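PDB 3MOG: 3-hydroxyadipyl-CoA dehydrogenase from Escherichia coli, which catalyses the NAD(+)-dependent oxidation of 3-hydroxyadipyl-CoA to 3-oxoadipyl-CoA in the degradation of phenylacetate. Local coordinates for residues G188-R193 with T417-G422; G47-L52 with R68-L73; Q30-D35 with R72-T77. All blocks are in the same frame, centred on the assembly; numbering follows the deposited sequence. Where two conformers were deposited one is given.

Interaction 1: residues G188-R193 with T417-G422; sequences GFIVNR and TAMRLG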
loop_
_atom_site.group_PDB
_atom_site.type_symbol
_atom_site.label_atom_id
_atom_site.label_comp_id
_atom_site.label_asym_id
_atom_site.label_seq_id
_atom_site.Cartn_x
_atom_site.Cartn_y
_atom_site.Cartn_z
ATOM N N GLY C 188 0.334 -1.258 18.193
ATOM C CA GLY C 188 -0.709 -0.431 18.804
ATOM C C GLY C 188 -1.429 -1.112 19.955
ATOM O O GLY C 188 -2.361 -0.547 20.516
ATOM N N PHE C 189 -0.991 -2.325 20.295
ATOM C CA PHE C 189 -1.630 -3.198 21.300
ATOM C C PHE C 189 -3.158 -3.312 21.096
ATOM O O PHE C 189 -3.600 -3.755 20.030
ATOM C CB PHE C 189 -1.224 -2.803 22.730
ATOM C CG PHE C 189 0.286 -2.708 22.950
ATOM C CD1 PHE C 189 1.180 -3.535 22.254
ATOM C CD2 PHE C 189 0.799 -1.814 23.885
ATOM C CE1 PHE C 189 2.548 -3.449 22.463
ATOM C CE2 PHE C 189 2.169 -1.721 24.108
ATOM C CZ PHE C 189 3.047 -2.537 23.397
ATOM N N ILE C 190 -3.956 -2.933 22.094
ATOM C CA ILE C 190 -5.409 -2.795 21.900
ATOM C C ILE C 190 -5.768 -1.325 21.688
ATOM O O ILE C 190 -6.263 -0.942 20.622
ATOM C CB ILE C 190 -6.241 -3.314 23.088
ATOM C CG1 ILE C 190 -5.917 -4.758 23.436
ATOM C CG2 ILE C 190 -7.743 -3.203 22.800
ATOM C CD1 ILE C 190 -6.470 -5.118 24.822
ATOM N N VAL C 191 -5.502 -0.508 22.706
ATOM C CA VAL C 191 -5.975 0.877 22.745
ATOM C C VAL C 191 -5.486 1.746 21.576
ATOM O O VAL C 191 -6.293 2.351 20.892
ATOM C CB VAL C 191 -5.649 1.577 24.103
ATOM C CG1 VAL C 191 -6.173 3.000 24.089
ATOM C CG2 VAL C 191 -6.243 0.807 25.269
ATOM N N ASN C 192 -4.184 1.799 21.336
ATOM C CA ASN C 192 -3.648 2.629 20.240
ATOM C C ASN C 192 -4.069 2.133 18.858
ATOM O O ASN C 192 -4.105 2.901 17.914
ATOM C CB ASN C 192 -2.115 2.708 20.295
ATOM C CG ASN C 192 -1.600 3.782 21.232
ATOM O OD1 ASN C 192 -2.321 4.693 21.626
ATOM N ND2 ASN C 192 -0.319 3.687 21.573
ATOM N N ARG C 193 -4.371 0.845 18.751
ATOM C CA ARG C 193 -4.825 0.259 17.495
ATOM C C ARG C 193 -6.306 0.525 17.237
ATOM O O ARG C 193 -6.669 0.998 16.167
ATOM C CB ARG C 193 -4.546 -1.249 17.485
ATOM C CG ARG C 193 -4.973 -1.959 16.216
ATOM C CD ARG C 193 -5.383 -3.370 16.534
ATOM N NE ARG C 193 -5.683 -4.176 15.356
ATOM C CZ ARG C 193 -5.053 -5.303 15.041
ATOM N NH1 ARG C 193 -4.052 -5.726 15.788
ATOM N NH2 ARG C 193 -5.396 -5.985 13.954
ATOM N N THR C 417 -13.010 -3.636 27.771
ATOM C CA THR C 417 -12.465 -3.004 28.966
ATOM C C THR C 417 -11.427 -1.953 28.617
ATOM O O THR C 417 -11.504 -0.822 29.103
ATOM C CB THR C 417 -11.869 -4.042 29.905
ATOM O OG1 THR C 417 -12.908 -4.939 30.313
ATOM C CG2 THR C 417 -11.262 -3.383 31.128
ATOM N N ALA C 418 -10.493 -2.311 27.736
ATOM C CA ALA C 418 -9.456 -1.385 27.294
ATOM C C ALA C 418 -9.987 -0.074 26.735
ATOM O O ALA C 418 -9.461 0.997 27.036
ATOM C CB ALA C 418 -8.535 -2.063 26.281
ATOM N N MET C 419 -11.038 -0.155 25.929
ATOM C CA MET C 419 -11.603 1.033 25.333
ATOM C C MET C 419 -12.418 1.856 26.363
ATOM O O MET C 419 -12.434 3.088 26.302
ATOM C CB MET C 419 -12.409 0.671 24.079
ATOM C CG MET C 419 -11.606 -0.111 23.008
ATOM S SD MET C 419 -9.870 0.345 22.796
ATOM C CE MET C 419 -10.057 1.923 22.011
ATOM N N ARG C 420 -13.086 1.183 27.295
ATOM C CA ARG C 420 -13.766 1.879 28.392
ATOM C C ARG C 420 -12.789 2.600 29.319
ATOM O O ARG C 420 -13.031 3.735 29.717
ATOM C CB ARG C 420 -14.618 0.913 29.210
ATOM C CG ARG C 420 -16.112 1.043 28.986
ATOM C CD ARG C 420 -16.862 0.079 29.890
ATOM N NE ARG C 420 -16.685 -1.301 29.451
ATOM C CZ ARG C 420 -16.118 -2.272 30.161
ATOM N NH1 ARG C 420 -15.650 -2.031 31.381
ATOM N NH2 ARG C 420 -16.032 -3.493 29.642
ATOM N N LEU C 421 -11.683 1.947 29.664
ATOM C CA LEU C 421 -10.765 2.523 30.651
ATOM C C LEU C 421 -9.629 3.357 30.064
ATOM O O LEU C 421 -9.298 4.405 30.606
ATOM C CB LEU C 421 -10.261 1.439 31.608
ATOM C CG LEU C 421 -11.400 0.808 32.446
ATOM C CD1 LEU C 421 -10.884 -0.283 33.356
ATOM C CD2 LEU C 421 -12.191 1.851 33.273
ATOM N N GLY C 422 -9.062 2.919 28.943
ATOM C CA GLY C 422 -7.928 3.623 28.342
ATOM C C GLY C 422 -8.280 4.935 27.663
ATOM O O GLY C 422 -7.483 5.874 27.678
#
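The methyl of Ala-418 sits against the branches of two successive residues, Ile-190 and Val-191. Ala-418 CB lies 3.7 Å from Ile-190 CG2 and 3.8 Å from Val-191 CG2, while the far end of the isoleucine, CD1, reaches the same methyl at 4.0 Å. Ile-190 can offer both branches because CG2 is anti to the backbone N and CG1 anti to the carbonyl carbon (chi1 -55°). Val-191 turns CG1 anti to its own N, which leaves CG2 as the branch that faces 417-422; it rests 3.7 Å from Ala-418 O, the carbonyl that accepts the helix bond from Gly-422 N. A beta carbon modelled on Gly-422 would clash with this CG2 and with Ala-418 O, consistent with a glycine there. Met-419 comes in from the next position of the helix, its chain folded at chi2 and chi3, so that SD lies 3.9 Å from Val-191 CA; the methionine chain crosses that of Ile-190 obliquely, SD 4.1 Å from Ile-190 CG2. No hydrogen bond links the two segments; the surface is apolar and buried. It joins the two 3-hydroxyacyl-CoA dehydrogenase C-terminal-type regions of the chain: 188-193 follows strand 179-184 and enters the short helix 191-194, and 417-422 lies on helix 412-422. Glu-154 OE2 accepts hydrogen bonds from the backbone N of both Ile-190 and Val-191 at the turn into the helix. Farther out, Arg-193 forms a salt bridge with Asp-403, a second tie between the two regions. Leu-152 of strand 152-157 touches both Val-191 and Leu-421, and Cys-183 of strand 179-184 packs on Ile-190.

Interaction 2: residues G47-L52 with R68-L73; sequences GIHARL and RTLKRL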
loop_
_atom_site.group_PDB
_atom_site.type_symbol
_atom_site.label_atom_id
_atom_site.label_comp_id
_atom_site.label_asym_id
_atom_site.label_seq_id
_atom_site.Cartn_x
_atom_site.Cartn_y
_atom_site.Cartn_z
ATOM N N GLY C 47 8.150 16.226 42.877
ATOM C CA GLY C 47 6.835 16.108 42.240
ATOM C C GLY C 47 5.885 15.178 42.990
ATOM O O GLY C 47 4.779 15.585 43.349
ATOM N N ILE C 48 6.322 13.944 43.246
ATOM C CA ILE C 48 5.512 12.964 43.977
ATOM C C ILE C 48 5.164 13.445 45.404
ATOM O O ILE C 48 4.009 13.318 45.831
ATOM C CB ILE C 48 6.176 11.567 44.010
ATOM C CG1 ILE C 48 6.602 11.143 42.600
ATOM C CG2 ILE C 48 5.223 10.522 44.649
ATOM C CD1 ILE C 48 7.349 9.824 42.548
ATOM N N HIS C 49 6.165 13.982 46.115
ATOM C CA HIS C 49 5.955 14.630 47.411
ATOM C C HIS C 49 4.839 15.677 47.321
ATOM O O HIS C 49 3.871 15.625 48.085
ATOM C CB HIS C 49 7.257 15.275 47.916
ATOM C CG HIS C 49 8.118 14.363 48.735
ATOM N ND1 HIS C 49 8.295 14.526 50.092
ATOM C CD2 HIS C 49 8.856 13.280 48.389
ATOM C CE1 HIS C 49 9.102 13.583 50.547
ATOM N NE2 HIS C 49 9.456 12.814 49.533
ATOM N N ALA C 50 4.968 16.598 46.363
ATOM C CA ALA C 50 4.029 17.705 46.149
ATOM C C ALA C 50 2.616 17.277 45.784
ATOM O O ALA C 50 1.649 17.874 46.261
ATOM C CB ALA C 50 4.562 18.636 45.082
ATOM N N ARG C 51 2.498 16.252 44.943
ATOM C CA ARG C 51 1.189 15.776 44.508
ATOM C C ARG C 51 0.450 15.021 45.614
ATOM O O ARG C 51 -0.751 15.230 45.811
ATOM C CB ARG C 51 1.293 14.927 43.241
ATOM C CG ARG C 51 1.774 15.705 42.022
ATOM C CD ARG C 51 1.599 14.922 40.738
ATOM N NE ARG C 51 2.151 13.567 40.798
ATOM C CZ ARG C 51 3.378 13.229 40.402
ATOM N NH1 ARG C 51 4.216 14.148 39.928
ATOM N NH2 ARG C 51 3.768 11.959 40.483
ATOM N N LEU C 52 1.170 14.162 46.338
ATOM C CA LEU C 52 0.586 13.409 47.451
ATOM C C LEU C 52 0.210 14.282 48.650
ATOM O O LEU C 52 -0.799 14.019 49.317
ATOM C CB LEU C 52 1.524 12.295 47.909
ATOM C CG LEU C 52 1.783 11.121 46.968
ATOM C CD1 LEU C 52 2.753 10.217 47.653
ATOM C CD2 LEU C 52 0.513 10.355 46.600
ATOM N N ARG C 68 4.206 7.103 54.617
ATOM C CA ARG C 68 4.732 5.757 54.354
ATOM C C ARG C 68 5.083 5.528 52.871
ATOM O O ARG C 68 6.059 4.838 52.559
ATOM C CB ARG C 68 3.762 4.678 54.832
ATOM C CG ARG C 68 3.639 4.549 56.335
ATOM C CD ARG C 68 3.662 3.082 56.667
ATOM N NE ARG C 68 2.512 2.685 57.457
ATOM C CZ ARG C 68 2.264 1.435 57.833
ATOM N NH1 ARG C 68 3.089 0.447 57.485
ATOM N NH2 ARG C 68 1.184 1.177 58.553
ATOM N N THR C 69 4.278 6.106 51.979
ATOM C CA THR C 69 4.567 6.112 50.541
ATOM C C THR C 69 5.900 6.790 50.225
ATOM O O THR C 69 6.751 6.191 49.563
ATOM C CB THR C 69 3.440 6.784 49.734
ATOM O OG1 THR C 69 2.206 6.110 50.005
ATOM C CG2 THR C 69 3.727 6.738 48.213
ATOM N N LEU C 70 6.084 8.008 50.732
ATOM C CA LEU C 70 7.298 8.804 50.452
ATOM C C LEU C 70 8.583 8.148 50.936
ATOM O O LEU C 70 9.616 8.226 50.266
ATOM C CB LEU C 70 7.181 10.207 51.040
ATOM C CG LEU C 70 5.967 10.949 50.484
ATOM C CD1 LEU C 70 5.750 12.273 51.193
ATOM C CD2 LEU C 70 6.087 11.131 48.973
ATOM N N LYS C 71 8.491 7.481 52.083
ATOM C CA LYS C 71 9.608 6.746 52.671
ATOM C C LYS C 71 10.032 5.535 51.822
ATOM O O LYS C 71 11.182 5.107 51.884
ATOM C CB LYS C 71 9.230 6.297 54.089
ATOM C CG LYS C 71 10.374 6.249 55.087
ATOM C CD LYS C 71 9.878 6.569 56.510
ATOM C CE LYS C 71 9.768 8.084 56.754
ATOM N NZ LYS C 71 8.855 8.439 57.883
ATOM N N ARG C 72 9.109 4.986 51.035
ATOM C CA ARG C 72 9.412 3.809 50.217
ATOM C C ARG C 72 10.075 4.163 48.882
ATOM O O ARG C 72 10.557 3.283 48.176
ATOM C CB ARG C 72 8.166 2.918 50.035
ATOM C CG ARG C 72 7.776 2.174 51.318
ATOM C CD ARG C 72 6.556 1.276 51.172
ATOM N NE ARG C 72 5.302 2.020 51.086
ATOM C CZ ARG C 72 4.282 1.907 51.939
ATOM N NH1 ARG C 72 4.347 1.083 52.978
ATOM N NH2 ARG C 72 3.179 2.621 51.745
ATOM N N LEU C 73 10.123 5.454 48.560
ATOM C CA LEU C 73 10.758 5.923 47.330
ATOM C C LEU C 73 12.257 6.125 47.498
ATOM O O LEU C 73 12.697 7.152 48.008
ATOM C CB LEU C 73 10.100 7.218 46.833
ATOM C CG LEU C 73 8.677 7.085 46.272
ATOM C CD1 LEU C 73 8.008 8.442 46.175
ATOM C CD2 LEU C 73 8.678 6.372 44.910
#
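Helices 38-57 and 63-71 form the connection of a beta-alpha-beta type crossover, here with two helices, between the neighbouring parallel strands 31-34 and 73-76 of the Rossmann-type NAD-binding domain, and they pack through aliphatic side chains and one imidazole. Leu-70 is at the middle of the contact. Its CG stands anti to the carbonyl carbon (chi1 -58°), and both methyls lie against the His-49 ring: Leu-70 CD2 over one face, 3.8 Å from the ring centroid and 19° off the normal, a CH-pi contact offset toward the rim, nearest His-49 CD2, and Leu-70 CD1 3.6 Å from His-49 ND1. The His-49 and Leu-70 side chains cross obliquely. CD2 of Leu-70 also meets Leu-52 CD1 at 3.7 Å, the two leucines sliding past each other in opposite directions. That same Leu-52 CD1 touches Thr-69 CG2, again at 3.7 Å, with the side chains crossing at about a right angle. Thr-69 presents its methyl because CG2 is anti to the backbone N, while OG1 is turned back to hydrogen-bond Thr-65 O one helical turn earlier. An alanine in place of Leu-70 would take away both methyls and probably loosen the seat of the His-49 ring and the packing of Leu-52. Ile-48 and Leu-73 meet tip to tip, Ile-48 CG2 lying 3.8 Å and Ile-48 CD1 3.9 Å from Leu-73 CD1. No polar bond crosses between the segments. Helix 15-26 adjoins both: Glu-22 touches Ile-48 and Leu-52, Ala-25 lies against Thr-69, and Ala-21 against Leu-73. Through Leu-73 helix 38-57 meets edge strand 73-76, into which helix 63-71 leads.

Interaction 3: residues Q30-D35 with R72-T77; sequences QVLLYD and RLIPVT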
loop_
_atom_site.group_PDB
_atom_site.type_symbol
_atom_site.label_atom_id
_atom_site.label_comp_id
_atom_site.label_asym_id
_atom_site.label_seq_id
_atom_site.Cartn_x
_atom_site.Cartn_y
_atom_site.Cartn_z
ATOM N N GLN C 30 8.545 -1.286 48.377
ATOM C CA GLN C 30 9.809 -0.580 48.328
ATOM C C GLN C 30 10.125 -0.329 46.848
ATOM O O GLN C 30 10.137 -1.264 46.042
ATOM C CB GLN C 30 10.892 -1.420 49.022
ATOM C CG GLN C 30 12.292 -0.825 48.997
ATOM C CD GLN C 30 12.960 -0.874 50.362
ATOM O OE1 GLN C 30 14.066 -1.406 50.511
ATOM N NE2 GLN C 30 12.288 -0.307 51.371
ATOM N N VAL C 31 10.329 0.938 46.492
ATOM C CA VAL C 31 10.579 1.309 45.103
ATOM C C VAL C 31 11.976 1.879 44.887
ATOM O O VAL C 31 12.332 2.912 45.451
ATOM C CB VAL C 31 9.515 2.292 44.547
ATOM C CG1 VAL C 31 9.848 2.708 43.101
ATOM C CG2 VAL C 31 8.133 1.663 44.612
ATOM N N LEU C 32 12.758 1.189 44.061
ATOM C CA LEU C 32 14.044 1.699 43.617
ATOM C C LEU C 32 13.827 2.507 42.350
ATOM O O LEU C 32 13.578 1.944 41.288
ATOM C CB LEU C 32 15.016 0.546 43.364
ATOM C CG LEU C 32 15.314 -0.375 44.560
ATOM C CD1 LEU C 32 16.069 -1.613 44.125
ATOM C CD2 LEU C 32 16.077 0.338 45.660
ATOM N N LEU C 33 13.887 3.827 42.467
ATOM C CA LEU C 33 13.722 4.701 41.315
ATOM C C LEU C 33 15.094 5.036 40.700
ATOM O O LEU C 33 15.875 5.784 41.282
ATOM C CB LEU C 33 12.964 5.973 41.711
ATOM C CG LEU C 33 12.540 6.985 40.629
ATOM C CD1 LEU C 33 11.584 6.384 39.581
ATOM C CD2 LEU C 33 11.878 8.172 41.299
ATOM N N TYR C 34 15.373 4.468 39.531
ATOM C CA TYR C 34 16.686 4.553 38.900
ATOM C C TYR C 34 16.750 5.536 37.742
ATOM O O TYR C 34 15.919 5.500 36.835
ATOM C CB TYR C 34 17.143 3.168 38.410
ATOM C CG TYR C 34 18.390 3.194 37.535
ATOM C CD1 TYR C 34 18.303 3.035 36.148
ATOM C CD2 TYR C 34 19.658 3.387 38.093
ATOM C CE1 TYR C 34 19.436 3.064 35.344
ATOM C CE2 TYR C 34 20.807 3.415 37.286
ATOM C CZ TYR C 34 20.683 3.253 35.920
ATOM O OH TYR C 34 21.803 3.285 35.123
ATOM N N ASP C 35 17.763 6.398 37.793
ATOM C CA ASP C 35 18.184 7.255 36.690
ATOM C C ASP C 35 19.655 7.589 36.941
ATOM O O ASP C 35 20.098 7.583 38.098
ATOM C CB ASP C 35 17.354 8.539 36.650
ATOM C CG ASP C 35 17.430 9.252 35.309
ATOM O OD1 ASP C 35 18.300 8.917 34.475
ATOM O OD2 ASP C 35 16.604 10.158 35.087
ATOM N N ARG C 72 9.109 4.986 51.035
ATOM C CA ARG C 72 9.412 3.809 50.217
ATOM C C ARG C 72 10.075 4.163 48.882
ATOM O O ARG C 72 10.557 3.283 48.176
ATOM C CB ARG C 72 8.166 2.918 50.035
ATOM C CG ARG C 72 7.776 2.174 51.318
ATOM C CD ARG C 72 6.556 1.276 51.172
ATOM N NE ARG C 72 5.302 2.020 51.086
ATOM C CZ ARG C 72 4.282 1.907 51.939
ATOM N NH1 ARG C 72 4.347 1.083 52.978
ATOM N NH2 ARG C 72 3.179 2.621 51.745
ATOM N N LEU C 73 10.123 5.454 48.560
ATOM C CA LEU C 73 10.758 5.923 47.330
ATOM C C LEU C 73 12.257 6.125 47.498
ATOM O O LEU C 73 12.697 7.152 48.008
ATOM C CB LEU C 73 10.100 7.218 46.833
ATOM C CG LEU C 73 8.677 7.085 46.272
ATOM C CD1 LEU C 73 8.008 8.442 46.175
ATOM C CD2 LEU C 73 8.678 6.372 44.910
ATOM N N ILE C 74 13.034 5.142 47.054
ATOM C CA ILE C 74 14.491 5.190 47.188
ATOM C C ILE C 74 15.184 5.519 45.850
ATOM O O ILE C 74 15.207 4.683 44.948
ATOM C CB ILE C 74 15.045 3.874 47.797
ATOM C CG1 ILE C 74 14.212 3.463 49.023
ATOM C CG2 ILE C 74 16.539 4.030 48.144
ATOM C CD1 ILE C 74 14.664 2.198 49.704
ATOM N N PRO C 75 15.735 6.746 45.720
ATOM C CA PRO C 75 16.463 7.116 44.499
ATOM C C PRO C 75 17.827 6.443 44.426
ATOM O O PRO C 75 18.596 6.470 45.391
ATOM C CB PRO C 75 16.614 8.634 44.605
ATOM C CG PRO C 75 16.522 8.940 46.074
ATOM C CD PRO C 75 15.691 7.846 46.705
ATOM N N VAL C 76 18.097 5.808 43.292
ATOM C CA VAL C 76 19.352 5.093 43.072
ATOM C C VAL C 76 19.962 5.503 41.742
ATOM O O VAL C 76 19.239 5.783 40.770
ATOM C CB VAL C 76 19.198 3.530 43.157
ATOM C CG1 VAL C 76 18.726 3.091 44.548
ATOM C CG2 VAL C 76 18.253 2.989 42.095
ATOM N N THR C 77 21.293 5.542 41.714
ATOM C CA THR C 77 22.071 5.928 40.529
ATOM C C THR C 77 22.938 4.753 40.062
ATOM O O THR C 77 23.497 4.762 38.965
ATOM C CB THR C 77 22.957 7.155 40.828
ATOM O OG1 THR C 77 22.204 8.120 41.568
ATOM C CG2 THR C 77 23.433 7.811 39.548
#
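Strand 73-76 runs parallel to strand 31-34 as the outermost strand of the Rossmann sheet at this end, the axes 4.6 Å apart and twisted by 34°. Donors alternate between the strands. Val-31 N gives to Arg-72 O at 2.9 Å and Ile-74 N to Val-31 O at 2.8 Å, the latter nearly along the C=O axis. Leu-33 N then gives to Ile-74 O and Val-76 N to Leu-33 O, the last almost straight at 172° yet with the donor above the carbonyl plane. Asp-35 N to Val-76 O, 3.4 Å, is a weak end to the series. Pro-75 has no N-H to give, but its CA makes a CH...O contact with Leu-33 O. The opposite edge of 31-34 is bonded to strand 8-11, with Leu-32 paired to Val-8 and Val-10. Arg-72 NE bonds Ala-25 O, and Asp-35 OD2 bonds Ser-13 OG, within the probable GxGxxG loop. The Ile-74 and Gln-30 side chains cross obliquely, Ile-74 CD1 3.6 Å from Gln-30 CD, and Val-76 CG1 meets Leu-32 CD2. Thr-77 O lies 3.4 Å from Tyr-34 CE2, at the ring edge. Main-chain bonds thus hold the pair and its register, and the side chains add chiefly apolar contacts on both faces.

How the interactions relate
Interactions 2 and 3 lie in the NAD-binding domain with centres about 12 Å apart and share Arg-72 and Leu-73, where helix 63-71 passes into strand 73-76. Along the chain, strand 31-34 leads to helix 38-57, then helix 63-71, then strand 73-76: interaction 2 packs the two helices of this excursion, and interaction 3 pairs the strands that bracket it. Interaction 1 opens only after both have closed; its centre is about 29 Å from that of interaction 2 and about 30 Å from that of interaction 3, with no touch. Lying about 6 Å from the chain's centre in space, it joins two C-terminal-type regions, whereas the other pair builds one margin of the nucleotide-binding domain.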